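Local coordinates for 2S Albumin protein (Dolichos, PDB 6IX1) that is of unknown function but, as a seed albumin with a hemopexin fold, probably serves in storage or in binding small ligands, at residues N5-S10 with V16-C21; R153-T156 with V161-G164; F106-N111 with G139-D144; A53-A58 with S97-I102. One frame throughout, in Å; residues are numbered along the deposited sequence.

Contact 1. Residues N5-S10 with V16-C21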
loop_
_atom_site.group_PDB
_atom_site.type_symbol
_atom_site.label_atom_id
_atom_site.label_comp_id
_atom_site.label_asym_id
_atom_site.label_seq_id
_atom_site.Cartn_x
_atom_site.Cartn_y
_atom_site.Cartn_z
ATOM N N ASN A 5 -0.910 -0.496 -8.519
ATOM C CA ASN A 5 -1.606 0.675 -8.027
ATOM C C ASN A 5 -1.770 0.672 -6.523
ATOM O O ASN A 5 -1.919 1.779 -5.982
ATOM C CB ASN A 5 -2.996 0.827 -8.655
ATOM C CG ASN A 5 -2.927 0.869 -10.134
ATOM O OD1 ASN A 5 -3.280 -0.060 -10.858
ATOM N ND2 ASN A 5 -2.596 2.046 -10.624
ATOM N N ALA A 6 -1.730 -0.433 -5.839
ATOM C CA ALA A 6 -1.793 -0.474 -4.393
ATOM C C ALA A 6 -1.286 -1.799 -3.875
ATOM O O ALA A 6 -1.359 -2.803 -4.635
ATOM C CB ALA A 6 -3.220 -0.203 -3.924
ATOM N N ALA A 7 -0.920 -1.866 -2.627
ATOM C CA ALA A 7 -0.570 -3.145 -2.003
ATOM C C ALA A 7 -0.866 -3.111 -0.524
ATOM O O ALA A 7 -0.889 -2.010 0.107
ATOM C CB ALA A 7 0.904 -3.388 -2.249
ATOM N N PHE A 8 -1.015 -4.266 0.099
ATOM C CA PHE A 8 -0.974 -4.339 1.563
ATOM C C PHE A 8 -0.516 -5.719 2.000
ATOM O O PHE A 8 -0.635 -6.713 1.257
ATOM C CB PHE A 8 -2.311 -3.916 2.195
ATOM C CG PHE A 8 -3.500 -4.825 2.022
ATOM C CD1 PHE A 8 -3.630 -5.988 2.783
ATOM C CD2 PHE A 8 -4.453 -4.484 1.096
ATOM C CE1 PHE A 8 -4.749 -6.782 2.615
ATOM C CE2 PHE A 8 -5.596 -5.283 0.980
ATOM C CZ PHE A 8 -5.713 -6.448 1.710
ATOM N N ARG A 9 0.037 -5.745 3.191
ATOM C CA ARG A 9 0.593 -6.936 3.823
ATOM C C ARG A 9 -0.513 -7.724 4.511
ATOM O O ARG A 9 -1.276 -7.187 5.331
ATOM C CB ARG A 9 1.638 -6.472 4.867
ATOM C CG ARG A 9 2.275 -7.610 5.615
ATOM C CD ARG A 9 3.214 -7.217 6.706
ATOM N NE ARG A 9 2.574 -6.421 7.725
ATOM C CZ ARG A 9 3.257 -5.843 8.734
ATOM N NH1 ARG A 9 4.553 -5.875 8.777
ATOM N NH2 ARG A 9 2.564 -5.101 9.610
ATOM N N SER A 10 -0.624 -9.019 4.178
ATOM C CA SER A 10 -1.650 -9.850 4.787
ATOM C C SER A 10 -1.242 -10.202 6.220
ATOM O O SER A 10 -0.079 -10.319 6.566
ATOM C CB SER A 10 -1.814 -11.134 4.013
ATOM O OG SER A 10 -2.807 -11.912 4.611
ATOM N N VAL A 16 1.098 -11.050 0.258
ATOM C CA VAL A 16 0.863 -9.648 -0.113
ATOM C C VAL A 16 -0.274 -9.634 -1.152
ATOM O O VAL A 16 -0.415 -10.546 -1.982
ATOM C CB VAL A 16 2.130 -8.937 -0.644
ATOM C CG1 VAL A 16 2.720 -9.624 -1.905
ATOM C CG2 VAL A 16 1.848 -7.471 -0.961
ATOM N N TYR A 17 -1.119 -8.616 -1.028
ATOM C CA TYR A 17 -2.131 -8.320 -2.036
ATOM C C TYR A 17 -1.668 -7.152 -2.902
ATOM O O TYR A 17 -1.266 -6.119 -2.358
ATOM C CB TYR A 17 -3.456 -7.953 -1.363
ATOM C CG TYR A 17 -4.148 -9.073 -0.626
ATOM C CD1 TYR A 17 -3.816 -9.321 0.673
ATOM C CD2 TYR A 17 -5.081 -9.918 -1.219
ATOM C CE1 TYR A 17 -4.384 -10.342 1.408
ATOM C CE2 TYR A 17 -5.683 -10.933 -0.482
ATOM C CZ TYR A 17 -5.299 -11.178 0.837
ATOM O OH TYR A 17 -5.816 -12.186 1.609
ATOM N N PHE A 18 -1.696 -7.332 -4.200
ATOM C CA PHE A 18 -1.375 -6.302 -5.183
ATOM C C PHE A 18 -2.604 -5.989 -6.006
ATOM O O PHE A 18 -3.188 -6.917 -6.561
ATOM C CB PHE A 18 -0.267 -6.702 -6.152
ATOM C CG PHE A 18 1.102 -6.913 -5.570
ATOM C CD1 PHE A 18 1.679 -5.982 -4.795
ATOM C CD2 PHE A 18 1.856 -8.025 -5.863
ATOM C CE1 PHE A 18 2.951 -6.134 -4.303
ATOM C CE2 PHE A 18 3.148 -8.161 -5.436
ATOM C CZ PHE A 18 3.703 -7.207 -4.632
ATOM N N PHE A 19 -2.927 -4.695 -6.089
ATOM C CA PHE A 19 -4.065 -4.220 -6.908
ATOM C C PHE A 19 -3.567 -3.521 -8.161
ATOM O O PHE A 19 -2.614 -2.716 -8.111
ATOM C CB PHE A 19 -4.945 -3.262 -6.069
ATOM C CG PHE A 19 -5.486 -3.995 -4.876
ATOM C CD1 PHE A 19 -6.631 -4.743 -4.962
ATOM C CD2 PHE A 19 -4.795 -3.988 -3.709
ATOM C CE1 PHE A 19 -7.064 -5.501 -3.885
ATOM C CE2 PHE A 19 -5.240 -4.742 -2.631
ATOM C CZ PHE A 19 -6.367 -5.491 -2.735
ATOM N N GLU A 20 -4.179 -3.875 -9.291
ATOM C CA GLU A 20 -3.838 -3.383 -10.633
ATOM C C GLU A 20 -5.172 -3.088 -11.308
ATOM O O GLU A 20 -5.892 -4.008 -11.701
ATOM C CB GLU A 20 -2.997 -4.400 -11.375
ATOM C CG GLU A 20 -1.875 -4.929 -10.518
ATOM C CD GLU A 20 -1.729 -6.449 -10.553
ATOM O OE1 GLU A 20 -0.876 -6.660 -11.072
ATOM O OE2 GLU A 20 -2.587 -7.327 -10.088
ATOM N N CYS A 21 -5.502 -1.810 -11.371
ATOM C CA CYS A 21 -6.777 -1.358 -11.906
ATOM C C CYS A 21 -7.867 -2.024 -11.068
ATOM O O CYS A 21 -7.889 -1.917 -9.851
ATOM C CB CYS A 21 -6.902 -1.545 -13.413
ATOM S SG CYS A 21 -5.569 -0.672 -14.218
HETATM O O HOH W 1 -3.772 -13.695 2.907
#
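The beta hairpin of strands 6-9 and 15-20 starts a four-stranded blade of a hemopexin-type propeller. Ala6 with Phe19 and Phe8 with Tyr17 are its hydrogen-bonded antiparallel pairs. Phe19 N bonds to Ala6 O almost perfectly straight (2.9 Å, 179°), and Tyr17 N reaches Phe8 O at 3.0 Å. A classic beta bulge sets both Asn5 and Ala6 against Phe19, whose O accepts Asn5 N at 2.8 Å and, weakly, Ala6 N. Asparagine suits this end because its amide extends the pairing: Asn5 OD1 takes Cys21 N at 2.9 Å.

On one face, Phe8, Tyr17 and Phe19 form an aromatic cluster. Phe8 CG sits between its own backbone N and carbonyl carbon (chi1 70°), which tips the ring toward the partner strand, with Tyr17 CB over the centre of one ring face, a CH-pi contact. The rings are near parallel but slid apart, with Phe8 CE1 at 3.3 Å from Tyr17 CD1 and Phe8 CE2 at 3.7 Å from Phe19 CE2. On the other face the small Ala7 lets its CB meet the edge of Phe18, 3.7 Å from CD1.

A water joins Tyr17 OH to Ser10 OG, which also bonds Arg12 N. The cross-strand bonds thus satisfy the hairpin's facing N-H and C=O groups, and Asp67 takes Arg9 N at the outer edge. Both faces are apolar, the three rings toward strand 64-67 and Tyr86, Ala7 and Val16 toward Phe175.

Contact 2. Residues R153-T156 with V161-G164; sequences RNIT and VLKG
Thr156 and Lys163 cross at about a right angle where a hemopexin blade ends: strand 151-154 runs into a short, weakly bonded helix 155-158, and the chain then turns through a 3-10 segment at 161-162 on its way to the next blade. Thr156 meets the lysine with its methyl. Because OG1 takes the place between backbone N and carbonyl carbon (chi1 56°), CG2 lies anti to the carbonyl carbon and presses on the base of the lysine chain, 3.5 Å from Lys163 CG, which is tighter than usual van der Waals contact. Thr156 CB stands 3.6 Å from the same Lys163 CG. Beyond CG the lysine is extended, so the chain continues across the threonine and brings Lys163 CE to 3.8 Å from Thr156 CB. A long aliphatic stem suits this exposed place, since it can lie over a neighbour with its methylenes. Threonine, small and branched, gives it a compact surface, and also touches Glu168 in the following loop.

Ile155 and Leu162 form the buried half of the contact and approach obliquely. Both are branched apolar residues fit for a dry interior, and Leu162 is packed further by Phe167 and by Leu205 of strand 204-211. Between the two buried side chains the touch is made by single methyls, Ile155 CG2 and Leu162 CD1, 3.9 Å apart.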
loop_
_atom_site.group_PDB
_atom_site.type_symbol
_atom_site.label_atom_id
_atom_site.label_comp_id
_atom_site.label_asym_id
_atom_site.label_seq_id
_atom_site.Cartn_x
_atom_site.Cartn_y
_atom_site.Cartn_z
ATOM N N ARG A 153 5.340 16.628 5.269
ATOM C CA ARG A 153 6.666 17.079 4.847
ATOM C C ARG A 153 7.049 16.490 3.490
ATOM O O ARG A 153 6.298 15.682 2.947
ATOM C CB ARG A 153 7.759 16.691 5.863
ATOM C CG ARG A 153 7.336 17.222 7.219
ATOM C CD ARG A 153 8.456 16.902 8.210
ATOM N NE ARG A 153 8.723 15.446 8.341
ATOM C CZ ARG A 153 9.806 14.943 8.854
ATOM N NH1 ARG A 153 10.789 15.742 9.281
ATOM N NH2 ARG A 153 9.934 13.642 8.902
ATOM N N ASN A 154 8.222 16.855 2.997
ATOM C CA ASN A 154 8.654 16.184 1.776
ATOM C C ASN A 154 9.032 14.749 2.178
ATOM O O ASN A 154 9.596 14.517 3.241
ATOM C CB ASN A 154 9.805 16.938 1.129
ATOM C CG ASN A 154 9.390 18.210 0.447
ATOM O OD1 ASN A 154 8.262 18.628 0.468
ATOM N ND2 ASN A 154 10.320 18.842 -0.195
ATOM N N ILE A 155 8.845 13.871 1.196
ATOM C CA ILE A 155 9.328 12.469 1.371
ATOM C C ILE A 155 10.773 12.441 1.840
ATOM O O ILE A 155 11.139 11.667 2.765
ATOM C CB ILE A 155 9.154 11.716 0.060
ATOM C CG1 ILE A 155 7.669 11.497 -0.216
ATOM C CG2 ILE A 155 9.963 10.415 0.068
ATOM C CD1 ILE A 155 7.289 10.896 -1.550
ATOM N N THR A 156 11.638 13.289 1.269
ATOM C CA THR A 156 13.048 13.208 1.603
ATOM C C THR A 156 13.379 13.873 2.936
ATOM O O THR A 156 14.526 13.807 3.347
ATOM C CB THR A 156 13.900 13.743 0.473
ATOM O OG1 THR A 156 13.495 15.072 0.175
ATOM C CG2 THR A 156 13.858 12.858 -0.739
ATOM N N VAL A 161 17.429 8.952 2.239
ATOM C CA VAL A 161 18.074 7.876 1.476
ATOM C C VAL A 161 17.506 7.834 0.060
ATOM O O VAL A 161 18.127 7.269 -0.803
ATOM C CB VAL A 161 17.962 6.549 2.243
ATOM C CG1 VAL A 161 16.590 5.959 2.147
ATOM C CG2 VAL A 161 18.958 5.504 1.744
ATOM N N LEU A 162 16.305 8.338 -0.136
ATOM C CA LEU A 162 15.644 8.298 -1.457
ATOM C C LEU A 162 15.964 9.520 -2.334
ATOM O O LEU A 162 15.571 9.545 -3.473
ATOM C CB LEU A 162 14.120 8.257 -1.271
ATOM C CG LEU A 162 13.611 7.036 -0.533
ATOM C CD1 LEU A 162 12.091 7.145 -0.391
ATOM C CD2 LEU A 162 13.935 5.762 -1.290
ATOM N N LYS A 163 16.737 10.457 -1.797
ATOM C CA LYS A 163 17.207 11.578 -2.627
ATOM C C LYS A 163 17.983 11.025 -3.815
ATOM O O LYS A 163 18.838 10.162 -3.715
ATOM C CB LYS A 163 18.089 12.529 -1.833
ATOM C CG LYS A 163 17.289 13.327 -0.812
ATOM C CD LYS A 163 18.162 14.219 0.075
ATOM C CE LYS A 163 17.414 15.108 1.008
ATOM N NZ LYS A 163 18.215 16.186 1.494
ATOM N N GLY A 164 17.711 11.606 -4.995
ATOM C CA GLY A 164 18.347 11.223 -6.232
ATOM C C GLY A 164 17.714 10.040 -6.899
ATOM O O GLY A 164 18.299 9.442 -7.820
#

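Contact 3. Residues F106-N111 with G139-D144; sequences FPVLKN and GRIAYD. With SO4 (sulfate ion), chain E.
Apolar packing alone joins Phe106, Val108 and Leu109 to Ile141, the three meeting at a single methyl of Ile141, CD1. Ile141 lies on strand 137-142 of a hemopexin blade, and the other three belong to the loop and 3-10 turn that follow helix 102-105 of the preceding blade. Ile141 CG1 is anti to the backbone N (chi1 -164°), which carries CD1 outward from the strand as a slender tip. Phe106 crosses it at about a right angle, its CD1 3.6 Å from Ile141 CD1. Val108 offers the branch CG2 to the same methyl at 3.9 Å, and Leu109 CG lies 4.2 Å from it. Isoleucine suits the strand, and its long branch reaches into a group of apolar partners, one aromatic and two branched; Leu132 and Leu148 extend the packing.

Backbone bonding shapes the loop's side. Leu109 N bonds to Phe106 O at 2.8 Å, closing the turn that places Val108 and Leu109 beside Phe106.

Ionic contacts belong to Arg140, the residue before Ile141 on the strand. Its guanidinium meets a sulfate, probably from the crystallisation liquor, edge-on: NE and NH1 both give bonds to the sulfate's O4, at 2.8 Å and 3.0 Å. Tyr131 OH, Tyr138 OH and Gly199 N complete the anion's grip, while Arg140 NH2 is held by Val149 O.

The strand therefore serves two chemistries at successive residues, a hydrophobic seam between blades at Ile141 and a positively charged, anion-holding site at Arg140, where the sulfate probably offsets the nearby charge of Arg153.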
loop_
_atom_site.group_PDB
_atom_site.type_symbol
_atom_site.label_atom_id
_atom_site.label_comp_id
_atom_site.label_asym_id
_atom_site.label_seq_id
_atom_site.Cartn_x
_atom_site.Cartn_y
_atom_site.Cartn_z
ATOM N N PHE A 106 -11.157 10.183 8.177
ATOM C CA PHE A 106 -10.025 10.699 8.960
ATOM C C PHE A 106 -10.145 12.203 8.974
ATOM O O PHE A 106 -9.494 12.899 8.172
ATOM C CB PHE A 106 -8.690 10.293 8.357
ATOM C CG PHE A 106 -8.491 8.821 8.145
ATOM C CD1 PHE A 106 -8.165 7.987 9.201
ATOM C CD2 PHE A 106 -8.661 8.271 6.891
ATOM C CE1 PHE A 106 -8.059 6.609 8.988
ATOM C CE2 PHE A 106 -8.477 6.890 6.680
ATOM C CZ PHE A 106 -8.141 6.077 7.710
ATOM N N PRO A 107 -10.993 12.754 9.872
ATOM C CA PRO A 107 -11.164 14.216 9.918
ATOM C C PRO A 107 -9.879 15.060 10.003
ATOM O O PRO A 107 -9.885 16.199 9.476
ATOM C CB PRO A 107 -12.058 14.398 11.148
ATOM C CG PRO A 107 -12.950 13.168 11.113
ATOM C CD PRO A 107 -11.990 12.069 10.685
ATOM N N VAL A 108 -8.800 14.524 10.585
ATOM C CA VAL A 108 -7.541 15.297 10.664
ATOM C C VAL A 108 -6.986 15.561 9.276
ATOM O O VAL A 108 -6.134 16.456 9.114
ATOM C CB VAL A 108 -6.455 14.592 11.478
ATOM C CG1 VAL A 108 -6.812 14.575 12.945
ATOM C CG2 VAL A 108 -6.038 13.251 10.917
ATOM N N LEU A 109 -7.428 14.787 8.303
ATOM C CA LEU A 109 -6.937 14.924 6.911
ATOM C C LEU A 109 -7.808 15.899 6.105
ATOM O O LEU A 109 -7.431 16.213 4.986
ATOM C CB LEU A 109 -6.855 13.529 6.218
ATOM C CG LEU A 109 -5.934 12.501 6.874
ATOM C CD1 LEU A 109 -5.870 11.228 6.002
ATOM C CD2 LEU A 109 -4.590 13.047 7.127
ATOM N N LYS A 110 -8.953 16.295 6.639
ATOM C CA LYS A 110 -9.759 17.281 5.903
ATOM C C LYS A 110 -8.916 18.527 5.659
ATOM O O LYS A 110 -8.113 18.938 6.549
ATOM C CB LYS A 110 -11.002 17.671 6.703
ATOM C CG LYS A 110 -12.027 18.487 5.930
ATOM C CD LYS A 110 -13.110 19.089 6.832
ATOM C CE LYS A 110 -14.085 19.856 5.950
ATOM N NZ LYS A 110 -15.066 20.652 6.713
ATOM N N ASN A 111 -9.026 19.090 4.469
ATOM C CA ASN A 111 -8.296 20.294 4.068
ATOM C C ASN A 111 -6.826 20.081 3.819
ATOM O O ASN A 111 -6.196 21.084 3.466
ATOM C CB ASN A 111 -8.555 21.452 5.018
ATOM C CG ASN A 111 -10.032 21.754 5.177
ATOM O OD1 ASN A 111 -10.780 21.762 4.202
ATOM N ND2 ASN A 111 -10.462 21.896 6.416
ATOM N N GLY A 139 3.002 12.039 5.267
ATOM C CA GLY A 139 2.782 12.110 6.690
ATOM C C GLY A 139 2.524 10.801 7.295
ATOM O O GLY A 139 2.755 9.735 6.633
ATOM N N ARG A 140 2.167 10.778 8.548
ATOM C CA ARG A 140 1.863 9.557 9.276
ATOM C C ARG A 140 0.572 9.701 10.040
ATOM O O ARG A 140 0.398 10.733 10.716
ATOM C CB ARG A 140 2.942 9.240 10.294
ATOM C CG ARG A 140 4.400 9.340 9.920
ATOM C CD ARG A 140 5.096 9.908 11.108
ATOM N NE ARG A 140 6.244 10.667 10.748
ATOM C CZ ARG A 140 6.375 11.979 10.767
ATOM N NH1 ARG A 140 7.577 12.431 10.542
ATOM N NH2 ARG A 140 5.446 12.806 11.197
ATOM N N ILE A 141 -0.251 8.676 9.967
ATOM C CA ILE A 141 -1.475 8.617 10.780
ATOM C C ILE A 141 -1.357 7.446 11.744
ATOM O O ILE A 141 -0.901 6.392 11.343
ATOM C CB ILE A 141 -2.709 8.639 9.894
ATOM C CG1 ILE A 141 -3.976 8.958 10.671
ATOM C CG2 ILE A 141 -2.793 7.351 9.113
ATOM C CD1 ILE A 141 -5.002 9.632 9.858
ATOM N N ALA A 142 -1.854 7.631 12.944
ATOM C CA ALA A 142 -2.063 6.508 13.882
ATOM C C ALA A 142 -3.477 6.042 13.611
ATOM O O ALA A 142 -4.435 6.782 13.778
ATOM C CB ALA A 142 -1.889 6.978 15.308
ATOM N N TYR A 143 -3.663 4.813 13.102
ATOM C CA TYR A 143 -4.980 4.388 12.567
ATOM C C TYR A 143 -6.025 4.282 13.663
ATOM O O TYR A 143 -7.164 4.341 13.368
ATOM C CB TYR A 143 -4.900 3.149 11.688
ATOM C CG TYR A 143 -4.547 1.870 12.410
ATOM C CD1 TYR A 143 -5.463 1.201 13.219
ATOM C CD2 TYR A 143 -3.279 1.351 12.346
ATOM C CE1 TYR A 143 -5.127 0.070 13.928
ATOM C CE2 TYR A 143 -2.933 0.214 12.990
ATOM C CZ TYR A 143 -3.850 -0.442 13.804
ATOM O OH TYR A 143 -3.505 -1.559 14.479
ATOM N N ASP A 144 -5.570 3.992 14.900
ATOM C CA ASP A 144 -6.545 3.685 15.963
ATOM C C ASP A 144 -7.090 4.942 16.586
ATOM O O ASP A 144 -8.250 5.023 16.803
ATOM C CB ASP A 144 -5.908 2.790 17.018
ATOM C CG ASP A 144 -4.653 3.259 17.717
ATOM O OD1 ASP A 144 -4.004 4.207 17.196
ATOM O OD2 ASP A 144 -4.337 2.660 18.745
HETATM S S SO4 E . 9.464 8.928 10.106
HETATM O O1 SO4 E . 8.586 8.141 11.059
HETATM O O2 SO4 E . 9.982 7.751 9.404
HETATM O O3 SO4 E . 10.351 9.522 10.966
HETATM O O4 SO4 E . 8.591 9.792 9.412
#

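Contact 4. Residues A53-A58 with S97-I102; sequences AGTAFA and SGPTTI
The ring of Phe57 meets Pro99 with its edge: Phe57 CE2 points at the proline ring, Pro99 CB lying in the plane of the phenyl group at 3.7 Å and Pro99 CG equally far from CE2. The two side chains meet at an oblique angle, so this is an edge contact and not a stack. Elsewhere the phenyl ring is packed by Val75, Ser77, Gln80 and Ala82 from strands 72-77 and 80-85 and by Ile62, as expected of a buried aromatic in the body of a propeller blade. The contact belongs to the hemopexin-type propeller: the loop linking the first blade to the second, 53-58, is laid against strand 98-101, which pairs with strand 80-85.

Phe57 CG is anti to the carbonyl carbon (chi1 -47°), and that choice sends the ring from the loop toward the strand. Proline offers a rigid apolar ring edge. The peptide bond before it is cis, and Gly98, between the two corners at 97 and 99, has a positive phi that favours glycine; a side chain there would also clash with Thr100 N.

Thr55 does two jobs. Its OG1 bonds to Leu52 O and weakly accepts Phe57 N at 3.1 Å, while Thr55 O takes Ala58 N at 3.1 Å; these last two bonds accompany the helical turn at 56-58. The looser, second touch on the proline comes from the threonine methyl, Thr55 CG2, 4.3 Å from Pro99 CG.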
loop_
_atom_site.group_PDB
_atom_site.type_symbol
_atom_site.label_atom_id
_atom_site.label_comp_id
_atom_site.label_asym_id
_atom_site.label_seq_id
_atom_site.Cartn_x
_atom_site.Cartn_y
_atom_site.Cartn_z
ATOM N N ALA A 53 -18.245 -5.352 -4.138
ATOM C CA ALA A 53 -18.951 -5.346 -5.438
ATOM C C ALA A 53 -19.880 -4.137 -5.490
ATOM O O ALA A 53 -20.507 -3.842 -4.497
ATOM C CB ALA A 53 -19.681 -6.630 -5.653
ATOM N N GLY A 54 -19.907 -3.445 -6.637
ATOM C CA GLY A 54 -20.735 -2.266 -6.834
ATOM C C GLY A 54 -20.179 -1.011 -6.214
ATOM O O GLY A 54 -20.905 -0.034 -6.228
ATOM N N THR A 55 -18.975 -1.011 -5.666
ATOM C CA THR A 55 -18.333 0.185 -5.080
ATOM C C THR A 55 -17.194 0.651 -5.991
ATOM O O THR A 55 -16.755 -0.053 -6.932
ATOM C CB THR A 55 -17.789 -0.079 -3.684
ATOM O OG1 THR A 55 -16.610 -0.867 -3.836
ATOM C CG2 THR A 55 -18.777 -0.725 -2.734
ATOM N N ALA A 56 -16.698 1.840 -5.711
ATOM C CA ALA A 56 -15.539 2.450 -6.403
ATOM C C ALA A 56 -14.330 1.512 -6.256
ATOM O O ALA A 56 -13.413 1.588 -7.084
ATOM C CB ALA A 56 -15.284 3.796 -5.827
ATOM N N PHE A 57 -14.300 0.798 -5.141
ATOM C CA PHE A 57 -13.143 -0.077 -4.848
ATOM C C PHE A 57 -13.072 -1.251 -5.813
ATOM O O PHE A 57 -11.968 -1.759 -6.065
ATOM C CB PHE A 57 -13.152 -0.531 -3.391
ATOM C CG PHE A 57 -13.399 0.636 -2.480
ATOM C CD1 PHE A 57 -12.401 1.541 -2.246
ATOM C CD2 PHE A 57 -14.642 0.817 -1.908
ATOM C CE1 PHE A 57 -12.641 2.655 -1.479
ATOM C CE2 PHE A 57 -14.888 1.964 -1.193
ATOM C CZ PHE A 57 -13.890 2.891 -0.951
ATOM N N ALA A 58 -14.211 -1.667 -6.351
ATOM C CA ALA A 58 -14.229 -2.717 -7.371
ATOM C C ALA A 58 -14.011 -2.102 -8.758
ATOM O O ALA A 58 -13.255 -2.627 -9.598
ATOM C CB ALA A 58 -15.543 -3.462 -7.344
ATOM N N SER A 97 -16.308 -0.009 7.956
ATOM C CA SER A 97 -16.607 1.438 8.065
ATOM C C SER A 97 -16.616 1.996 6.649
ATOM O O SER A 97 -15.767 1.609 5.881
ATOM C CB SER A 97 -15.614 2.180 8.983
ATOM O OG SER A 97 -15.884 3.563 9.099
ATOM N N GLY A 98 -17.502 2.942 6.357
ATOM C CA GLY A 98 -17.651 3.519 5.020
ATOM C C GLY A 98 -18.467 2.608 4.095
ATOM O O GLY A 98 -19.218 1.750 4.616
ATOM N N PRO A 99 -18.354 2.743 2.759
ATOM C CA PRO A 99 -17.464 3.680 2.094
ATOM C C PRO A 99 -17.843 5.123 2.466
ATOM O O PRO A 99 -18.983 5.457 2.686
ATOM C CB PRO A 99 -17.782 3.458 0.617
ATOM C CG PRO A 99 -18.186 2.006 0.568
ATOM C CD PRO A 99 -19.016 1.882 1.804
ATOM N N THR A 100 -16.859 5.982 2.582
ATOM C CA THR A 100 -17.073 7.431 2.801
ATOM C C THR A 100 -15.901 8.193 2.214
ATOM O O THR A 100 -15.001 7.583 1.688
ATOM C CB THR A 100 -17.294 7.722 4.291
ATOM O OG1 THR A 100 -17.771 9.042 4.454
ATOM C CG2 THR A 100 -16.041 7.509 5.105
ATOM N N THR A 101 -15.917 9.513 2.351
ATOM C CA THR A 101 -14.765 10.290 1.870
ATOM C C THR A 101 -13.572 10.133 2.814
ATOM O O THR A 101 -13.756 9.893 4.011
ATOM C CB THR A 101 -15.079 11.762 1.623
ATOM O OG1 THR A 101 -15.364 12.329 2.903
ATOM C CG2 THR A 101 -16.150 11.964 0.577
ATOM N N ILE A 102 -12.389 10.397 2.313
ATOM C CA ILE A 102 -11.171 10.365 3.170
ATOM C C ILE A 102 -11.348 11.318 4.344
ATOM O O ILE A 102 -10.978 11.024 5.466
ATOM C CB ILE A 102 -9.923 10.678 2.344
ATOM C CG1 ILE A 102 -9.688 9.540 1.354
ATOM C CG2 ILE A 102 -8.715 10.989 3.257
ATOM C CD1 ILE A 102 -8.755 9.938 0.249
#

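In the fold
The four contacts follow one another along the chain as 1, 4, 3 and 2, and they sample successive parts of a four-bladed propeller. Contact 1 lies deepest, its centre about 6 Å from that of the chain, whereas the other three sit about 16 to 18 Å out. Contacts 4 and 3 touch, Leu109 CD1 packing on Ile102 CG2 (4.0 Å). Contacts 3 and 2 share the sheet of strands 137-142 and 151-154, and Arg153 NH2 comes within 3.1 Å of Arg140 NH1, like charges close beside the bound sulfate. Contacts 2 and 4 fall on opposite sides, centres about 31 Å apart. The one hairpin thus lies near the propeller's centre, the loop contacts toward its periphery.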